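Local coordinates for Alr4995 protein (Nostoc sp., PDB 6LRF), which catalyses two reactions as a bifunctional enzyme, the dihydrolysis of arginine to ornithine and the cyclodeamination of ornithine to proline, at the interface of chains A and B. Sequence-based numbering; all coordinates share one arbitrary frame. Chains: chain A/B, Alr4995 protein.

Contacts 1 and 2 lie about 18 Å apart, measured between the centres of their C-alpha atoms, in one two-fold symmetric interface of chains A and B. Both use the loop that follows strand 594-597 together with helices 613-624 and 637-645. In contact 1 chain A supplies the loop and chain B the helices; in contact 2 these roles are exchanged. A:Ile600 meets B:Gln617 in contact 1, and B:Ile600 meets A:Gln617 in contact 2. Each chain thus sets its loop against the other's helices, a reciprocal pairing within the four-copy deposited assembly; the structure alone does not prove this the biological oligomer.

Contact 1: the interface of chains A and B. Residues chain A 404, 600-603; chain B 617, 640-641, 644.
B:Gln617 reaches from helix 613-624 into the loop formed by A:Ile600 to A:Asp602, where its side-chain amide nitrogen serves two backbone carbonyls. NE2 of B:Gln617 donates to O of A:Ile600 at 3.0 Å, approaching from above that carbonyl plane, and the acceptor lies nearly in the plane of the glutamine amide. Its second bond, to O of A:Asp602 at 3.1 Å, lies in the carbonyl plane on a lone pair. A side chain fully extended beyond CG (chi2 -180°) carries the amide away from the helix to both acceptors. Losing the amide to an alanine here would probably leave the carbonyls of A:Ile600 and A:Asp602 without their shared donor and the loop freer to shift against the helix.

The dry, packed part lies around A:Arg601. Its chain bends at chi2 and chi3 (140° and -44°), laying one face of the guanidinium on B:Ile640: the CG2 methyl sits over the centre of the group, 3.6 Å from CZ of A:Arg601. Nearer the backbone, CB of A:Arg601 rests 4.0 Å from CA of B:Gly641, a residue with no side chain to hold the loop off helix 637-645. B:Asn644 is also well buried by chain A; the A:Met404 selenomethionine methyl lies beside its amide, though its exact placement is doubtful.

Two waters mark the looser side. Water 2 links O of A:Asp602 with OE1 of B:Gln617. Farther along, water 1 bridges the two backbones, 2.9 Å from N of A:Met404 and 2.7 Å from O of B:Asn644.

Contact 2: the interface of chains A and B. Residues chain A 597, 613, 616-617, 620, 645; chain B 599-600.
The backbone carbonyl oxygen O of B:Ile600 accepts a hydrogen bond from the side-chain amide NE2 of A:Gln617 at 3.0 Å. This bond is bent, 130° at the hydrogen: NE2 comes from above the carbonyl plane, and the oxygen is itself tilted well away from the glutamine amide plane. The methyl CE of the selenomethionine A:Met645 also lies near this oxygen.

Beneath the polar link, the side chain of B:Ile600 plugs an apolar pocket between strand 594-597 and helix 613-624, and 102 Å² of the residue's surface is hidden. With CG1 anti to the backbone N (chi1 -167°), the longer branch enters the pocket and CD1 becomes its leading atom. That methyl is 3.6 Å from CB of A:Ala597 and 3.7 Å from CB of A:Ala616, so two small residues line its seat. A:Tyr620 provides a flat wall: the two side chains cross at about a right angle, the isoleucine's end over the ring face, with CE2 of A:Tyr620 3.6 Å from CG1 of B:Ile600. The aliphatic part of A:Gln617 runs past the isoleucine in the opposite direction, which lets one residue offer carbon to the plug and an N-H to its carbonyl.

At the pocket's rim, CD1 of A:Leu613 presses snugly on the backbone of B:Ser599, 3.5 Å from its CA. Deeper in, CD1 of B:Ile600 stands over the centre of the A:Tyr620 ring, 4.0 Å from the centroid, in a CH-pi contact.

Contact 1: the interface of chains A and B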
loop_
_atom_site.group_PDB
_atom_site.type_symbol
_atom_site.label_atom_id
_atom_site.label_comp_id
_atom_site.label_asym_id
_atom_site.label_seq_id
_atom_site.Cartn_x
_atom_site.Cartn_y
_atom_site.Cartn_z
HETATM N N MSE A 404 27.201 4.433 15.088
HETATM C CA MSE A 404 27.312 3.165 14.385
HETATM C C MSE A 404 28.225 3.289 13.155
HETATM O O MSE A 404 28.499 4.392 12.656
HETATM C CB MSE A 404 25.937 2.657 13.963
HETATM C CG MSE A 404 25.494 3.220 12.644
HETATM SE SE MSE A 404 23.726 2.541 12.173
HETATM C CE MSE A 404 23.771 2.820 10.252
ATOM N N ILE A 600 23.223 12.509 1.294
ATOM C CA ILE A 600 23.393 12.801 2.708
ATOM C C ILE A 600 23.529 11.523 3.554
ATOM O O ILE A 600 24.099 11.541 4.648
ATOM C CB ILE A 600 22.206 13.658 3.214
ATOM C CG1 ILE A 600 22.465 14.194 4.630
ATOM C CG2 ILE A 600 20.896 12.872 3.119
ATOM C CD1 ILE A 600 23.746 15.001 4.750
ATOM N N ARG A 601 23.035 10.398 3.059
ATOM C CA ARG A 601 23.129 9.180 3.861
ATOM C C ARG A 601 24.338 8.265 3.522
ATOM O O ARG A 601 24.493 7.204 4.115
ATOM C CB ARG A 601 21.825 8.383 3.735
ATOM C CG ARG A 601 21.602 7.840 2.346
ATOM C CD ARG A 601 21.027 6.444 2.397
ATOM N NE ARG A 601 21.730 5.640 3.390
ATOM C CZ ARG A 601 21.391 4.401 3.723
ATOM N NH1 ARG A 601 22.088 3.759 4.653
ATOM N NH2 ARG A 601 20.359 3.812 3.127
ATOM N N ASP A 602 25.194 8.671 2.591
ATOM C CA ASP A 602 26.271 7.787 2.133
ATOM C C ASP A 602 27.225 7.356 3.230
ATOM O O ASP A 602 27.664 8.166 4.063
ATOM C CB ASP A 602 27.083 8.444 1.023
ATOM C CG ASP A 602 26.322 8.529 -0.261
ATOM O OD1 ASP A 602 25.224 7.950 -0.352
ATOM O OD2 ASP A 602 26.823 9.173 -1.193
ATOM N N ASP A 603 27.528 6.061 3.218
ATOM C CA ASP A 603 28.553 5.485 4.067
ATOM C C ASP A 603 29.884 5.518 3.326
ATOM O O ASP A 603 29.940 5.110 2.161
ATOM C CB ASP A 603 28.188 4.053 4.440
ATOM C CG ASP A 603 26.949 3.970 5.311
ATOM O OD1 ASP A 603 26.812 4.797 6.246
ATOM O OD2 ASP A 603 26.118 3.069 5.065
ATOM N N GLN B 617 27.346 16.482 5.739
ATOM C CA GLN B 617 27.302 15.451 6.773
ATOM C C GLN B 617 27.943 15.962 8.059
ATOM O O GLN B 617 27.489 15.663 9.163
ATOM C CB GLN B 617 27.994 14.168 6.297
ATOM C CG GLN B 617 27.124 13.335 5.366
ATOM C CD GLN B 617 27.810 12.051 4.891
ATOM O OE1 GLN B 617 29.020 11.866 5.074
ATOM N NE2 GLN B 617 27.031 11.158 4.283
ATOM N N ILE B 640 17.277 8.830 7.502
ATOM C CA ILE B 640 18.186 7.683 7.571
ATOM C C ILE B 640 19.589 8.164 7.879
ATOM O O ILE B 640 20.285 7.587 8.717
ATOM C CB ILE B 640 18.197 6.862 6.262
ATOM C CG1 ILE B 640 16.839 6.192 6.052
ATOM C CG2 ILE B 640 19.295 5.790 6.295
ATOM C CD1 ILE B 640 16.713 5.484 4.695
ATOM N N GLY B 641 19.990 9.240 7.208
ATOM C CA GLY B 641 21.301 9.836 7.420
ATOM C C GLY B 641 21.485 10.310 8.851
ATOM O O GLY B 641 22.504 10.033 9.494
ATOM N N ASN B 644 21.774 7.175 11.083
ATOM C CA ASN B 644 23.149 6.644 11.059
ATOM C C ASN B 644 24.049 7.436 11.984
ATOM O O ASN B 644 24.947 6.892 12.611
ATOM C CB ASN B 644 23.784 6.690 9.657
ATOM C CG ASN B 644 22.982 5.957 8.604
ATOM O OD1 ASN B 644 22.239 5.018 8.899
ATOM N ND2 ASN B 644 23.120 6.403 7.351
HETATM O O HOH W 1 24.752 5.973 15.112
HETATM O O HOH W 2 29.262 8.880 6.325
#

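Contact 2: the interface of chains A and B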
loop_
_atom_site.group_PDB
_atom_site.type_symbol
_atom_site.label_atom_id
_atom_site.label_comp_id
_atom_site.label_asym_id
_atom_site.label_seq_id
_atom_site.Cartn_x
_atom_site.Cartn_y
_atom_site.Cartn_z
ATOM N N ALA A 597 26.395 9.542 -7.841
ATOM C CA ALA A 597 26.074 10.808 -7.171
ATOM C C ALA A 597 25.962 10.581 -5.681
ATOM O O ALA A 597 25.272 9.657 -5.253
ATOM C CB ALA A 597 24.753 11.397 -7.705
ATOM N N LEU A 613 27.589 17.939 -5.585
ATOM C CA LEU A 613 26.386 17.640 -6.363
ATOM C C LEU A 613 26.177 18.563 -7.559
ATOM O O LEU A 613 25.481 18.195 -8.505
ATOM C CB LEU A 613 25.157 17.666 -5.463
ATOM C CG LEU A 613 25.105 16.457 -4.522
ATOM C CD1 LEU A 613 24.017 16.702 -3.530
ATOM C CD2 LEU A 613 24.860 15.136 -5.263
ATOM N N ALA A 616 28.031 16.544 -9.882
ATOM C CA ALA A 616 27.289 15.308 -10.167
ATOM C C ALA A 616 26.150 15.555 -11.165
ATOM O O ALA A 616 25.925 14.743 -12.069
ATOM C CB ALA A 616 26.747 14.701 -8.877
ATOM N N GLN A 617 25.456 16.690 -11.010
ATOM C CA GLN A 617 24.342 17.045 -11.891
ATOM C C GLN A 617 24.870 17.281 -13.287
ATOM O O GLN A 617 24.258 16.856 -14.261
ATOM C CB GLN A 617 23.598 18.290 -11.388
ATOM C CG GLN A 617 22.817 18.030 -10.108
ATOM C CD GLN A 617 21.798 19.112 -9.803
ATOM O OE1 GLN A 617 21.844 20.201 -10.361
ATOM N NE2 GLN A 617 20.866 18.807 -8.913
ATOM N N TYR A 620 25.845 13.791 -14.781
ATOM C CA TYR A 620 24.589 13.176 -15.205
ATOM C C TYR A 620 24.136 13.753 -16.539
ATOM O O TYR A 620 23.901 13.008 -17.504
ATOM C CB TYR A 620 23.482 13.391 -14.163
ATOM C CG TYR A 620 23.359 12.314 -13.096
ATOM C CD1 TYR A 620 24.486 11.732 -12.531
ATOM C CD2 TYR A 620 22.116 11.919 -12.629
ATOM C CE1 TYR A 620 24.375 10.760 -11.537
ATOM C CE2 TYR A 620 21.990 10.952 -11.638
ATOM C CZ TYR A 620 23.128 10.370 -11.100
ATOM O OH TYR A 620 23.013 9.392 -10.111
HETATM N N MSE A 645 16.167 16.536 -16.162
HETATM C CA MSE A 645 17.226 16.873 -17.125
HETATM C C MSE A 645 16.923 16.456 -18.572
HETATM O O MSE A 645 17.594 16.887 -19.508
HETATM C CB MSE A 645 18.553 16.218 -16.710
HETATM C CG MSE A 645 19.021 16.595 -15.326
HETATM SE SE MSE A 645 20.632 15.600 -14.859
HETATM C CE MSE A 645 20.589 15.839 -12.923
ATOM N N SER B 599 20.809 17.475 -2.929
ATOM C CA SER B 599 20.567 16.160 -3.508
ATOM C C SER B 599 20.703 16.252 -5.028
ATOM O O SER B 599 20.724 17.355 -5.591
ATOM C CB SER B 599 19.193 15.627 -3.111
ATOM O OG SER B 599 18.185 16.125 -3.968
ATOM N N ILE B 600 20.804 15.096 -5.686
ATOM C CA ILE B 600 20.961 15.040 -7.143
ATOM C C ILE B 600 19.728 15.619 -7.893
ATOM O O ILE B 600 19.821 16.019 -9.056
ATOM C CB ILE B 600 21.244 13.569 -7.590
ATOM C CG1 ILE B 600 21.732 13.495 -9.046
ATOM C CG2 ILE B 600 20.038 12.680 -7.325
ATOM C CD1 ILE B 600 23.067 14.153 -9.267
#